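Local coordinates for uncharacterized protein (Bacteroides ovatus CL02T12C04, PDB 6PTM), which probably hydrolyses carrageenan chains from their ends, as an exo-carrageenase of glycoside hydrolase family 42, at residues 56-61 with 70-75; 85-90 with 512-517; 114-119 with 530-535; 484-489 with 537-542. One frame throughout, in Å; residues are numbered along the deposited sequence.

Interaction 1: residues 56-61 with 70-75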
loop_
_atom_site.group_PDB
_atom_site.type_symbol
_atom_site.label_atom_id
_atom_site.label_comp_id
_atom_site.label_asym_id
_atom_site.label_seq_id
_atom_site.Cartn_x
_atom_site.Cartn_y
_atom_site.Cartn_z
ATOM N N LYS A 56 -25.642 8.483 -27.139
ATOM C CA LYS A 56 -27.043 8.979 -27.195
ATOM C C LYS A 56 -27.786 8.566 -25.915
ATOM O O LYS A 56 -28.593 9.348 -25.430
ATOM C CB LYS A 56 -27.767 8.437 -28.427
ATOM C CG LYS A 56 -26.981 8.568 -29.719
ATOM C CD LYS A 56 -27.808 9.032 -30.873
ATOM C CE LYS A 56 -28.979 8.117 -31.148
ATOM N NZ LYS A 56 -28.632 7.108 -32.173
ATOM N N LEU A 57 -27.553 7.369 -25.387
ATOM C CA LEU A 57 -28.282 6.893 -24.178
ATOM C C LEU A 57 -27.900 7.788 -23.000
ATOM O O LEU A 57 -28.780 8.153 -22.206
ATOM C CB LEU A 57 -27.932 5.429 -23.896
ATOM C CG LEU A 57 -28.776 4.777 -22.805
ATOM C CD1 LEU A 57 -30.230 4.675 -23.246
ATOM C CD2 LEU A 57 -28.229 3.393 -22.483
ATOM N N ILE A 58 -26.634 8.188 -22.927
ATOM C CA ILE A 58 -26.172 9.139 -21.885
ATOM C C ILE A 58 -26.960 10.449 -21.998
ATOM O O ILE A 58 -27.429 10.950 -20.959
ATOM C CB ILE A 58 -24.648 9.353 -21.955
ATOM C CG1 ILE A 58 -23.926 8.116 -21.405
ATOM C CG2 ILE A 58 -24.252 10.644 -21.246
ATOM C CD1 ILE A 58 -22.456 8.086 -21.731
ATOM N N ALA A 59 -27.092 11.010 -23.200
ATOM C CA ALA A 59 -27.797 12.308 -23.382
ATOM C C ALA A 59 -29.235 12.130 -22.900
ATOM O O ALA A 59 -29.684 12.985 -22.126
ATOM C CB ALA A 59 -27.707 12.796 -24.815
ATOM N N LYS A 60 -29.893 11.025 -23.269
ATOM C CA LYS A 60 -31.283 10.720 -22.843
ATOM C C LYS A 60 -31.356 10.567 -21.313
ATOM O O LYS A 60 -32.177 11.281 -20.708
ATOM C CB LYS A 60 -31.799 9.485 -23.578
ATOM C CG LYS A 60 -33.310 9.301 -23.531
ATOM C CD LYS A 60 -33.780 8.098 -24.337
ATOM C CE LYS A 60 -35.286 7.990 -24.386
ATOM N NZ LYS A 60 -35.714 6.607 -24.690
ATOM N N ALA A 61 -30.531 9.722 -20.677
ATOM C CA ALA A 61 -30.535 9.577 -19.188
ATOM C C ALA A 61 -30.330 10.927 -18.472
ATOM O O ALA A 61 -31.037 11.191 -17.489
ATOM C CB ALA A 61 -29.481 8.594 -18.743
ATOM N N LYS A 70 -20.637 7.452 -14.466
ATOM C CA LYS A 70 -20.034 6.113 -14.683
ATOM C C LYS A 70 -19.945 5.849 -16.198
ATOM O O LYS A 70 -18.866 5.546 -16.664
ATOM C CB LYS A 70 -20.880 5.097 -13.930
ATOM C CG LYS A 70 -20.391 3.672 -13.999
ATOM C CD LYS A 70 -21.207 2.770 -13.108
ATOM C CE LYS A 70 -20.806 1.325 -13.292
ATOM N NZ LYS A 70 -21.460 0.461 -12.291
ATOM N N GLU A 71 -21.052 6.024 -16.924
ATOM C CA GLU A 71 -21.143 5.747 -18.380
ATOM C C GLU A 71 -20.286 6.756 -19.156
ATOM O O GLU A 71 -19.638 6.346 -20.154
ATOM C CB GLU A 71 -22.598 5.713 -18.821
ATOM C CG GLU A 71 -23.362 4.500 -18.312
ATOM C CD GLU A 71 -23.884 4.663 -16.893
ATOM O OE1 GLU A 71 -23.919 5.822 -16.404
ATOM O OE2 GLU A 71 -24.252 3.631 -16.281
ATOM N N GLU A 72 -20.252 8.017 -18.743
ATOM C CA GLU A 72 -19.358 9.020 -19.381
ATOM C C GLU A 72 -17.894 8.620 -19.225
ATOM O O GLU A 72 -17.091 8.875 -20.159
ATOM C CB GLU A 72 -19.541 10.404 -18.777
ATOM C CG GLU A 72 -20.869 11.039 -19.136
ATOM C CD GLU A 72 -21.086 12.302 -18.326
ATOM O OE1 GLU A 72 -20.114 13.050 -18.192
ATOM O OE2 GLU A 72 -22.153 12.473 -17.754
ATOM N N THR A 73 -17.535 8.037 -18.082
ATOM C CA THR A 73 -16.155 7.556 -17.827
ATOM C C THR A 73 -15.859 6.418 -18.799
ATOM O O THR A 73 -14.775 6.420 -19.418
ATOM C CB THR A 73 -15.958 7.147 -16.362
ATOM O OG1 THR A 73 -16.182 8.310 -15.562
ATOM C CG2 THR A 73 -14.585 6.569 -16.116
ATOM N N ALA A 74 -16.768 5.454 -18.915
ATOM C CA ALA A 74 -16.641 4.313 -19.854
ATOM C C ALA A 74 -16.563 4.822 -21.308
ATOM O O ALA A 74 -15.732 4.297 -22.091
ATOM C CB ALA A 74 -17.805 3.354 -19.668
ATOM N N LEU A 75 -17.455 5.740 -21.682
ATOM C CA LEU A 75 -17.494 6.327 -23.053
ATOM C C LEU A 75 -16.134 6.972 -23.338
ATOM O O LEU A 75 -15.580 6.748 -24.416
ATOM C CB LEU A 75 -18.606 7.375 -23.148
ATOM C CG LEU A 75 -18.759 8.011 -24.529
ATOM C CD1 LEU A 75 -19.225 6.974 -25.534
ATOM C CD2 LEU A 75 -19.742 9.156 -24.518
#
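I58 reaches across the N-terminal helical hairpin, in which helix 44-63 turns back through a short connection into helix 69-90, and lays its longer branch on the backbone of E71. The two short helical segments run antiparallel, 160° between their N-to-C directions, with axes 10.3 Å apart at their closest. With CG1 anti to the carbonyl carbon (chi1 -74°) and chi2 extended, the isoleucine's torsions carry CD1 to the backbone of the facing helix. CD1 ends 3.6 Å from the carbonyl carbon of E71, while CG1 lies 3.8 Å from E71 CB. The shorter branch serves the other neighbour: CG2 of I58 stands 4.0 Å from CG of E72, an approach at a slant to the aliphatic part of that glutamate. Both glutamates thus lend carbon to the contact and take their charges to other partners. E71 folds at chi2 and forms a salt bridge with R145; E72 keeps an extended chain whose carboxylate meets Y187, K62 and T68. One turn on from E71, L75 closes over the end of the isoleucine, its side chain also touching I51 and R55 of helix 44-63. The apolar junction is therefore a single isoleucine side chain bordered by two glutamate stems and a leucine; CD1 of I58 also lies 4.0 Å from L75 CD2.

Interaction 2: residues 85-90 with 512-517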
loop_
_atom_site.group_PDB
_atom_site.type_symbol
_atom_site.label_atom_id
_atom_site.label_comp_id
_atom_site.label_asym_id
_atom_site.label_seq_id
_atom_site.Cartn_x
_atom_site.Cartn_y
_atom_site.Cartn_z
ATOM N N ALA A 85 -6.044 1.788 -30.332
ATOM C CA ALA A 85 -6.185 0.601 -31.186
ATOM C C ALA A 85 -5.793 0.971 -32.632
ATOM O O ALA A 85 -5.138 0.146 -33.282
ATOM C CB ALA A 85 -7.580 0.060 -31.126
ATOM N N LYS A 86 -6.175 2.154 -33.104
ATOM C CA LYS A 86 -5.821 2.647 -34.464
ATOM C C LYS A 86 -4.298 2.798 -34.536
ATOM O O LYS A 86 -3.706 2.328 -35.493
ATOM C CB LYS A 86 -6.531 3.974 -34.775
ATOM C CG LYS A 86 -6.458 4.421 -36.231
ATOM C CD LYS A 86 -6.711 3.277 -37.197
ATOM C CE LYS A 86 -7.531 3.637 -38.409
ATOM N NZ LYS A 86 -8.504 2.551 -38.682
ATOM N N TRP A 87 -3.670 3.408 -33.537
ATOM C CA TRP A 87 -2.192 3.415 -33.441
ATOM C C TRP A 87 -1.678 1.980 -33.489
ATOM O O TRP A 87 -0.799 1.708 -34.318
ATOM C CB TRP A 87 -1.687 4.136 -32.200
ATOM C CG TRP A 87 -0.229 4.416 -32.309
ATOM C CD1 TRP A 87 0.347 5.508 -32.886
ATOM C CD2 TRP A 87 0.845 3.550 -31.905
ATOM N NE1 TRP A 87 1.711 5.402 -32.823
ATOM C CE2 TRP A 87 2.048 4.210 -32.234
ATOM C CE3 TRP A 87 0.907 2.301 -31.285
ATOM C CZ2 TRP A 87 3.302 3.662 -31.955
ATOM C CZ3 TRP A 87 2.140 1.770 -30.980
ATOM C CH2 TRP A 87 3.322 2.439 -31.328
ATOM N N ASP A 88 -2.260 1.065 -32.723
ATOM C CA ASP A 88 -1.726 -0.311 -32.669
ATOM C C ASP A 88 -1.816 -0.928 -34.081
ATOM O O ASP A 88 -0.871 -1.608 -34.511
ATOM C CB ASP A 88 -2.391 -1.152 -31.572
ATOM C CG ASP A 88 -2.155 -0.648 -30.148
ATOM O OD1 ASP A 88 -1.062 -0.100 -29.907
ATOM O OD2 ASP A 88 -3.071 -0.813 -29.276
ATOM N N GLU A 89 -2.937 -0.745 -34.754
ATOM C CA GLU A 89 -3.199 -1.330 -36.093
ATOM C C GLU A 89 -2.135 -0.808 -37.066
ATOM O O GLU A 89 -1.713 -1.575 -37.897
ATOM C CB GLU A 89 -4.618 -0.964 -36.528
ATOM C CG GLU A 89 -5.043 -1.530 -37.864
ATOM C CD GLU A 89 -6.248 -0.785 -38.414
ATOM O OE1 GLU A 89 -7.135 -0.381 -37.631
ATOM O OE2 GLU A 89 -6.276 -0.557 -39.623
ATOM N N ASN A 90 -1.696 0.448 -36.921
ATOM C CA ASN A 90 -0.756 1.118 -37.865
ATOM C C ASN A 90 0.703 0.918 -37.445
ATOM O O ASN A 90 1.579 1.335 -38.221
ATOM C CB ASN A 90 -1.021 2.614 -37.998
ATOM C CG ASN A 90 -2.306 2.892 -38.736
ATOM O OD1 ASN A 90 -2.732 2.093 -39.564
ATOM N ND2 ASN A 90 -2.937 4.007 -38.419
ATOM N N ARG A 512 1.172 7.829 -24.971
ATOM C CA ARG A 512 1.156 9.273 -25.310
ATOM C C ARG A 512 -0.208 9.555 -25.944
ATOM O O ARG A 512 -0.949 8.565 -26.257
ATOM C CB ARG A 512 2.337 9.662 -26.221
ATOM C CG ARG A 512 3.725 9.346 -25.674
ATOM C CD ARG A 512 4.065 9.991 -24.322
ATOM N NE ARG A 512 3.477 9.320 -23.153
ATOM C CZ ARG A 512 3.429 9.793 -21.892
ATOM N NH1 ARG A 512 3.979 10.961 -21.584
ATOM N NH2 ARG A 512 2.811 9.080 -20.949
ATOM N N GLU A 513 -0.537 10.836 -26.145
ATOM C CA GLU A 513 -1.845 11.233 -26.734
ATOM C C GLU A 513 -2.042 10.552 -28.101
ATOM O O GLU A 513 -3.195 10.141 -28.399
ATOM C CB GLU A 513 -1.942 12.755 -26.838
ATOM C CG GLU A 513 -3.360 13.251 -27.106
ATOM C CD GLU A 513 -3.488 14.753 -27.313
ATOM O OE1 GLU A 513 -2.501 15.471 -27.076
ATOM O OE2 GLU A 513 -4.575 15.196 -27.695
ATOM N N ASP A 514 -0.963 10.365 -28.877
ATOM C CA ASP A 514 -1.029 9.802 -30.262
ATOM C C ASP A 514 -1.180 8.261 -30.244
ATOM O O ASP A 514 -1.491 7.677 -31.330
ATOM C CB ASP A 514 0.127 10.324 -31.138
ATOM C CG ASP A 514 1.514 9.769 -30.861
ATOM O OD1 ASP A 514 1.663 8.892 -29.992
ATOM O OD2 ASP A 514 2.448 10.247 -31.500
ATOM N N GLY A 515 -1.009 7.613 -29.083
ATOM C CA GLY A 515 -1.080 6.144 -28.931
ATOM C C GLY A 515 0.281 5.456 -28.953
ATOM O O GLY A 515 0.342 4.251 -28.599
ATOM N N SER A 516 1.355 6.173 -29.309
ATOM C CA SER A 516 2.765 5.743 -29.090
ATOM C C SER A 516 3.060 5.667 -27.579
ATOM O O SER A 516 2.171 6.036 -26.764
ATOM C CB SER A 516 3.740 6.662 -29.791
ATOM O OG SER A 516 3.720 7.966 -29.215
ATOM N N SER A 517 4.261 5.191 -27.242
ATOM C CA SER A 517 4.759 4.865 -25.878
ATOM C C SER A 517 5.874 5.835 -25.455
ATOM O O SER A 517 6.790 6.015 -26.279
ATOM C CB SER A 517 5.269 3.447 -25.875
ATOM O OG SER A 517 5.167 2.898 -24.584
#
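W87, on the last turns of helix 69-90, spreads its indole against a type I beta turn, R512 to G515, and the S516 that follows. The turn belongs to the long loop between strand 503-506 and helix 534-549, which this contact pins to the N-terminal helix. R512 opens the turn by accepting a backbone bond from G515 N, and its own N bonds to S516 O; its guanidinium is held by the carbonyls of W177 and C510. From D514 the carbonyl O comes to 3.2 Å from W87 CD1, meeting the ring obliquely. The same residue makes an Asx turn: its OD1 accepts from S516 N at 2.8 Å, on the anti side of the carboxylate and 32° out of its plane. G515 follows with a positive phi of 97°, a conformation suited to glycine, and brings its bare backbone close to the tryptophan, CA 3.9 Å from W87 CB. Its carbonyl O sits over one face of the indole, 3.4 Å from W87 CE3 and displaced toward the rim; the same oxygen accepts a hydrogen bond from R511 NH1. S516 then presents its CA to that face in a CH-pi contact, 3.8 Å from the centroid of the six-membered ring and 23° off the normal. A94 and N95 of helix 92-100 also touch the tryptophan. Beside the CH-pi contact, S516 CB lies 3.7 Å from W87 CZ2.

Interaction 3: residues 114-119 with 530-535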
loop_
_atom_site.group_PDB
_atom_site.type_symbol
_atom_site.label_atom_id
_atom_site.label_comp_id
_atom_site.label_asym_id
_atom_site.label_seq_id
_atom_site.Cartn_x
_atom_site.Cartn_y
_atom_site.Cartn_z
ATOM N N LYS A 114 -0.572 -8.589 -33.791
ATOM C CA LYS A 114 -1.647 -8.615 -34.816
ATOM C C LYS A 114 -3.020 -8.594 -34.145
ATOM O O LYS A 114 -3.873 -7.927 -34.657
ATOM C CB LYS A 114 -1.487 -9.834 -35.723
ATOM C CG LYS A 114 -0.340 -9.716 -36.711
ATOM C CD LYS A 114 -0.517 -10.661 -37.869
ATOM C CE LYS A 114 0.486 -10.455 -38.982
ATOM N NZ LYS A 114 1.791 -11.008 -38.578
ATOM N N LEU A 115 -3.225 -9.322 -33.048
ATOM C CA LEU A 115 -4.579 -9.483 -32.456
ATOM C C LEU A 115 -4.896 -8.317 -31.493
ATOM O O LEU A 115 -6.082 -8.100 -31.234
ATOM C CB LEU A 115 -4.696 -10.858 -31.790
ATOM C CG LEU A 115 -3.923 -11.091 -30.493
ATOM C CD1 LEU A 115 -4.653 -10.519 -29.286
ATOM C CD2 LEU A 115 -3.689 -12.583 -30.289
ATOM N N LEU A 116 -3.900 -7.530 -31.056
ATOM C CA LEU A 116 -4.075 -6.468 -30.025
ATOM C C LEU A 116 -5.146 -5.454 -30.431
ATOM O O LEU A 116 -6.038 -5.157 -29.621
ATOM C CB LEU A 116 -2.720 -5.805 -29.732
ATOM C CG LEU A 116 -2.776 -4.565 -28.837
ATOM C CD1 LEU A 116 -3.329 -4.933 -27.465
ATOM C CD2 LEU A 116 -1.404 -3.896 -28.713
ATOM N N PRO A 117 -5.142 -4.883 -31.668
ATOM C CA PRO A 117 -6.132 -3.868 -32.022
ATOM C C PRO A 117 -7.579 -4.354 -31.886
ATOM O O PRO A 117 -8.386 -3.658 -31.279
ATOM C CB PRO A 117 -5.774 -3.436 -33.460
ATOM C CG PRO A 117 -4.315 -3.853 -33.592
ATOM C CD PRO A 117 -4.198 -5.125 -32.770
ATOM N N ASP A 118 -7.899 -5.537 -32.401
ATOM C CA ASP A 118 -9.279 -6.073 -32.285
ATOM C C ASP A 118 -9.572 -6.531 -30.851
ATOM O O ASP A 118 -10.761 -6.586 -30.516
ATOM C CB ASP A 118 -9.564 -7.167 -33.306
ATOM C CG ASP A 118 -9.838 -6.571 -34.679
ATOM O OD1 ASP A 118 -10.047 -5.321 -34.792
ATOM O OD2 ASP A 118 -9.829 -7.349 -35.606
ATOM N N PHE A 119 -8.566 -6.898 -30.061
ATOM C CA PHE A 119 -8.781 -7.260 -28.638
ATOM C C PHE A 119 -9.271 -5.992 -27.920
ATOM O O PHE A 119 -10.341 -5.989 -27.254
ATOM C CB PHE A 119 -7.518 -7.857 -28.014
ATOM C CG PHE A 119 -7.582 -7.867 -26.510
ATOM C CD1 PHE A 119 -8.390 -8.783 -25.859
ATOM C CD2 PHE A 119 -6.932 -6.887 -25.758
ATOM C CE1 PHE A 119 -8.501 -8.767 -24.467
ATOM C CE2 PHE A 119 -7.044 -6.867 -24.377
ATOM C CZ PHE A 119 -7.834 -7.800 -23.735
ATOM N N ASN A 530 -2.173 -2.111 -18.469
ATOM C CA ASN A 530 -3.440 -1.353 -18.581
ATOM C C ASN A 530 -3.420 -0.554 -19.881
ATOM O O ASN A 530 -4.520 -0.284 -20.381
ATOM C CB ASN A 530 -3.718 -0.488 -17.347
ATOM C CG ASN A 530 -2.622 0.494 -17.031
ATOM O OD1 ASN A 530 -1.751 0.185 -16.210
ATOM N ND2 ASN A 530 -2.647 1.639 -17.702
ATOM N N ASN A 531 -2.232 -0.223 -20.399
ATOM C CA ASN A 531 -2.070 0.561 -21.652
ATOM C C ASN A 531 -2.711 -0.195 -22.839
ATOM O O ASN A 531 -2.911 0.448 -23.905
ATOM C CB ASN A 531 -0.610 0.906 -21.903
ATOM C CG ASN A 531 -0.070 1.809 -20.820
ATOM O OD1 ASN A 531 -0.292 3.037 -20.863
ATOM N ND2 ASN A 531 0.696 1.225 -19.907
ATOM N N HIS A 532 -3.038 -1.482 -22.665
ATOM C CA HIS A 532 -3.719 -2.339 -23.668
ATOM C C HIS A 532 -5.071 -2.867 -23.169
ATOM O O HIS A 532 -5.597 -3.840 -23.788
ATOM C CB HIS A 532 -2.795 -3.519 -24.047
ATOM C CG HIS A 532 -1.537 -3.065 -24.705
ATOM N ND1 HIS A 532 -0.393 -3.825 -24.742
ATOM C CD2 HIS A 532 -1.264 -1.937 -25.397
ATOM C CE1 HIS A 532 0.537 -3.170 -25.420
ATOM N NE2 HIS A 532 0.029 -2.007 -25.826
ATOM N N GLN A 533 -5.651 -2.296 -22.116
ATOM C CA GLN A 533 -6.832 -2.934 -21.448
ATOM C C GLN A 533 -7.895 -1.890 -21.109
ATOM O O GLN A 533 -7.993 -1.411 -19.968
ATOM C CB GLN A 533 -6.407 -3.671 -20.184
ATOM C CG GLN A 533 -5.365 -4.749 -20.402
ATOM C CD GLN A 533 -4.749 -5.193 -19.097
ATOM O OE1 GLN A 533 -4.486 -4.364 -18.207
ATOM N NE2 GLN A 533 -4.512 -6.503 -18.985
ATOM N N PRO A 534 -8.771 -1.564 -22.083
ATOM C CA PRO A 534 -9.813 -0.550 -21.877
ATOM C C PRO A 534 -10.712 -0.817 -20.660
ATOM O O PRO A 534 -11.060 0.124 -20.029
ATOM C CB PRO A 534 -10.633 -0.578 -23.176
ATOM C CG PRO A 534 -9.677 -1.167 -24.196
ATOM C CD PRO A 534 -8.822 -2.160 -23.427
ATOM N N ARG A 535 -11.028 -2.080 -20.365
ATOM C CA ARG A 535 -11.973 -2.419 -19.286
ATOM C C ARG A 535 -11.271 -2.312 -17.923
ATOM O O ARG A 535 -11.957 -1.915 -16.957
ATOM C CB ARG A 535 -12.649 -3.761 -19.536
ATOM C CG ARG A 535 -13.770 -3.694 -20.563
ATOM C CD ARG A 535 -14.729 -4.842 -20.476
ATOM N NE ARG A 535 -14.112 -6.097 -20.825
ATOM C CZ ARG A 535 -14.705 -7.279 -20.709
ATOM N NH1 ARG A 535 -14.038 -8.381 -20.995
ATOM N NH2 ARG A 535 -15.929 -7.377 -20.226
#
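L116 places a methyl squarely over the imidazole of H532 where helix 109-139, kinked at P117, packs on the loop leading into helix 534-549. Q533 occupies the N-cap position of that second helix, one residue beyond the histidine. The leucine CG is anti to its backbone N (chi1 172°) and its two methyls divide the work. CD2 forms a CH-pi contact, 3.8 Å from the centroid of the H532 ring and only 11° off its normal, whereas CD1 rests 3.7 Å from H532 CB at the root of the same side chain. Leucine and histidine cross at about a right angle, the imidazole presenting a face rather than a nitrogen. For H532, CG beside the backbone N (chi1 -63°) turns the ring toward helix 109-139, and a hydrogen bond between H532 ND1 and A528 N helps to fix the ring's rotation. Y526 meets the same ring edge-to-face. A turn after L116, F119 reaches the histidine's backbone instead, and its ring also meets that of Y483. The carbonyl oxygen of H532 is buried by this contact and has no hydrogen-bond partner in the model. Its neighbour across the contact is the ring edge of F119, whose C-H groups are weakly positive: F119 CE2 stands 3.4 Å from H532 O, with the oxygen near the ring plane.

Interaction 4: residues 484-489 with 537-542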
loop_
_atom_site.group_PDB
_atom_site.type_symbol
_atom_site.label_atom_id
_atom_site.label_comp_id
_atom_site.label_asym_id
_atom_site.label_seq_id
_atom_site.Cartn_x
_atom_site.Cartn_y
_atom_site.Cartn_z
ATOM N N GLN A 484 -6.659 -9.766 -18.106
ATOM C CA GLN A 484 -6.969 -9.368 -16.715
ATOM C C GLN A 484 -8.435 -8.898 -16.691
ATOM O O GLN A 484 -8.846 -8.140 -17.622
ATOM C CB GLN A 484 -5.956 -8.297 -16.272
ATOM C CG GLN A 484 -6.050 -7.971 -14.794
ATOM C CD GLN A 484 -5.010 -6.961 -14.371
ATOM O OE1 GLN A 484 -5.099 -5.775 -14.719
ATOM N NE2 GLN A 484 -4.060 -7.413 -13.570
ATOM N N THR A 485 -9.211 -9.327 -15.701
ATOM C CA THR A 485 -10.663 -9.039 -15.633
ATOM C C THR A 485 -10.958 -7.728 -14.904
ATOM O O THR A 485 -10.253 -7.348 -13.942
ATOM C CB THR A 485 -11.427 -10.221 -15.041
ATOM O OG1 THR A 485 -11.124 -10.368 -13.646
ATOM C CG2 THR A 485 -11.119 -11.495 -15.813
ATOM N N LYS A 486 -12.036 -7.066 -15.305
ATOM C CA LYS A 486 -12.489 -5.898 -14.526
ATOM C C LYS A 486 -12.819 -6.357 -13.093
ATOM O O LYS A 486 -12.669 -5.521 -12.200
ATOM C CB LYS A 486 -13.666 -5.230 -15.221
ATOM C CG LYS A 486 -14.971 -6.011 -15.238
ATOM C CD LYS A 486 -15.912 -5.336 -16.192
ATOM C CE LYS A 486 -17.373 -5.487 -15.854
ATOM N NZ LYS A 486 -17.757 -6.898 -15.949
ATOM N N GLU A 487 -13.265 -7.607 -12.879
ATOM C CA GLU A 487 -13.649 -8.128 -11.527
ATOM C C GLU A 487 -12.390 -8.137 -10.637
ATOM O O GLU A 487 -12.474 -7.810 -9.461
ATOM C CB GLU A 487 -14.261 -9.533 -11.596
ATOM C CG GLU A 487 -15.666 -9.591 -12.199
ATOM C CD GLU A 487 -15.785 -9.467 -13.720
ATOM O OE1 GLU A 487 -14.779 -9.634 -14.431
ATOM O OE2 GLU A 487 -16.869 -9.107 -14.175
ATOM N N TYR A 488 -11.264 -8.573 -11.184
ATOM C CA TYR A 488 -9.984 -8.575 -10.449
ATOM C C TYR A 488 -9.650 -7.136 -10.040
ATOM O O TYR A 488 -9.287 -6.886 -8.876
ATOM C CB TYR A 488 -8.833 -9.161 -11.275
ATOM C CG TYR A 488 -7.520 -8.865 -10.611
ATOM C CD1 TYR A 488 -7.121 -9.554 -9.465
ATOM C CD2 TYR A 488 -6.762 -7.784 -11.024
ATOM C CE1 TYR A 488 -5.951 -9.215 -8.796
ATOM C CE2 TYR A 488 -5.585 -7.446 -10.379
ATOM C CZ TYR A 488 -5.179 -8.158 -9.258
ATOM O OH TYR A 488 -4.012 -7.785 -8.623
ATOM N N ALA A 489 -9.788 -6.207 -10.978
ATOM C CA ALA A 489 -9.326 -4.822 -10.755
ATOM C C ALA A 489 -10.174 -4.205 -9.629
ATOM O O ALA A 489 -9.609 -3.574 -8.642
ATOM C CB ALA A 489 -9.404 -4.029 -12.046
ATOM N N VAL A 537 -8.675 -0.020 -17.199
ATOM C CA VAL A 537 -8.579 1.453 -16.992
ATOM C C VAL A 537 -9.943 1.966 -16.505
ATOM O O VAL A 537 -10.007 2.733 -15.523
ATOM C CB VAL A 537 -8.098 2.133 -18.288
ATOM C CG1 VAL A 537 -8.279 3.637 -18.268
ATOM C CG2 VAL A 537 -6.646 1.790 -18.524
ATOM N N ASN A 538 -11.018 1.574 -17.170
ATOM C CA ASN A 538 -12.376 2.063 -16.819
ATOM C C ASN A 538 -12.735 1.541 -15.415
ATOM O O ASN A 538 -13.283 2.331 -14.633
ATOM C CB ASN A 538 -13.417 1.699 -17.874
ATOM C CG ASN A 538 -14.812 2.048 -17.410
ATOM O OD1 ASN A 538 -15.157 3.226 -17.240
ATOM N ND2 ASN A 538 -15.588 1.019 -17.146
ATOM N N GLU A 539 -12.445 0.272 -15.082
ATOM C CA GLU A 539 -13.017 -0.321 -13.857
ATOM C C GLU A 539 -12.397 0.327 -12.617
ATOM O O GLU A 539 -13.102 0.408 -11.578
ATOM C CB GLU A 539 -12.805 -1.817 -13.807
ATOM C CG GLU A 539 -13.693 -2.473 -12.794
ATOM C CD GLU A 539 -15.162 -2.445 -13.147
ATOM O OE1 GLU A 539 -15.488 -2.161 -14.323
ATOM O OE2 GLU A 539 -15.982 -2.744 -12.248
ATOM N N VAL A 540 -11.148 0.790 -12.676
ATOM C CA VAL A 540 -10.561 1.515 -11.515
ATOM C C VAL A 540 -11.453 2.720 -11.194
ATOM O O VAL A 540 -11.834 2.877 -10.032
ATOM C CB VAL A 540 -9.102 1.960 -11.725
ATOM C CG1 VAL A 540 -8.638 2.755 -10.522
ATOM C CG2 VAL A 540 -8.174 0.771 -11.951
ATOM N N HIS A 541 -11.798 3.528 -12.198
ATOM C CA HIS A 541 -12.615 4.753 -11.986
ATOM C C HIS A 541 -14.051 4.403 -11.592
ATOM O O HIS A 541 -14.617 5.119 -10.747
ATOM C CB HIS A 541 -12.516 5.654 -13.216
ATOM C CG HIS A 541 -11.118 6.077 -13.426
ATOM N ND1 HIS A 541 -10.508 6.939 -12.549
ATOM C CD2 HIS A 541 -10.200 5.722 -14.337
ATOM C CE1 HIS A 541 -9.256 7.116 -12.934
ATOM N NE2 HIS A 541 -9.032 6.362 -14.021
ATOM N N ALA A 542 -14.621 3.344 -12.164
ATOM C CA ALA A 542 -15.949 2.838 -11.773
ATOM C C ALA A 542 -15.919 2.398 -10.307
ATOM O O ALA A 542 -16.883 2.650 -9.582
ATOM C CB ALA A 542 -16.385 1.716 -12.687
#
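E539 lies across the first turn of helix 486-498, the carbon part of its side chain against K486. Its CG is 3.3 Å from the backbone O of K486 and 3.7 Å from K486 CB, while OE1 of the glutamate comes to 3.7 Å from K486 CD. The two chains pass at a slant, so the lysine's methylenes, rather than its ammonium, flank the carboxylate. One turn further along, A489 CB approaches E539 CB at 4.4 Å, a looser carbon-to-carbon touch. Torsions explain the mismatch of charged ends: K486 has its CG between backbone N and carbonyl carbon (chi1 69°), and a bend at chi4 directs NZ toward E487, with which it forms a salt bridge of 3.0 Å from NZ to OE2. E539 bends at chi2 (68°) and takes R490 as its salt-bridge partner through OE2. Behind this first shell, T485 N-caps the helix, its OG1 accepting from Y488 N at 3.1 Å, and the hydroxyl of Y488 is bonded to M473, C428 and S427. K486 NZ and E539 OE1 remain 5.5 Å apart, close enough perhaps for a modest attraction, though not in direct contact; the buried glutamate's charge is probably balanced chiefly by R490.

How the interactions relate
From the N terminus, interaction 1 comes first and closes a short hairpin, holding the N-terminal helices 44-63 and 69-90 together. The far end of helix 69-90 then enters interaction 2, opening a loop of more than 400 residues. Interaction 3 begins within that loop on helix 109-139 and ends beyond it, so the two cross; their centres are 11 Å apart, and P117 packs against helix 69-90. Both join the N-terminal helices to the part of the chain matching the beta-galactosidase family. Interaction 4, the shorter closure 484-489 to 537-542, crosses both, holds two helices within that part and shares helix 534-549 with interaction 3. N538 and H541 touch T73, joining interactions 1 and 4.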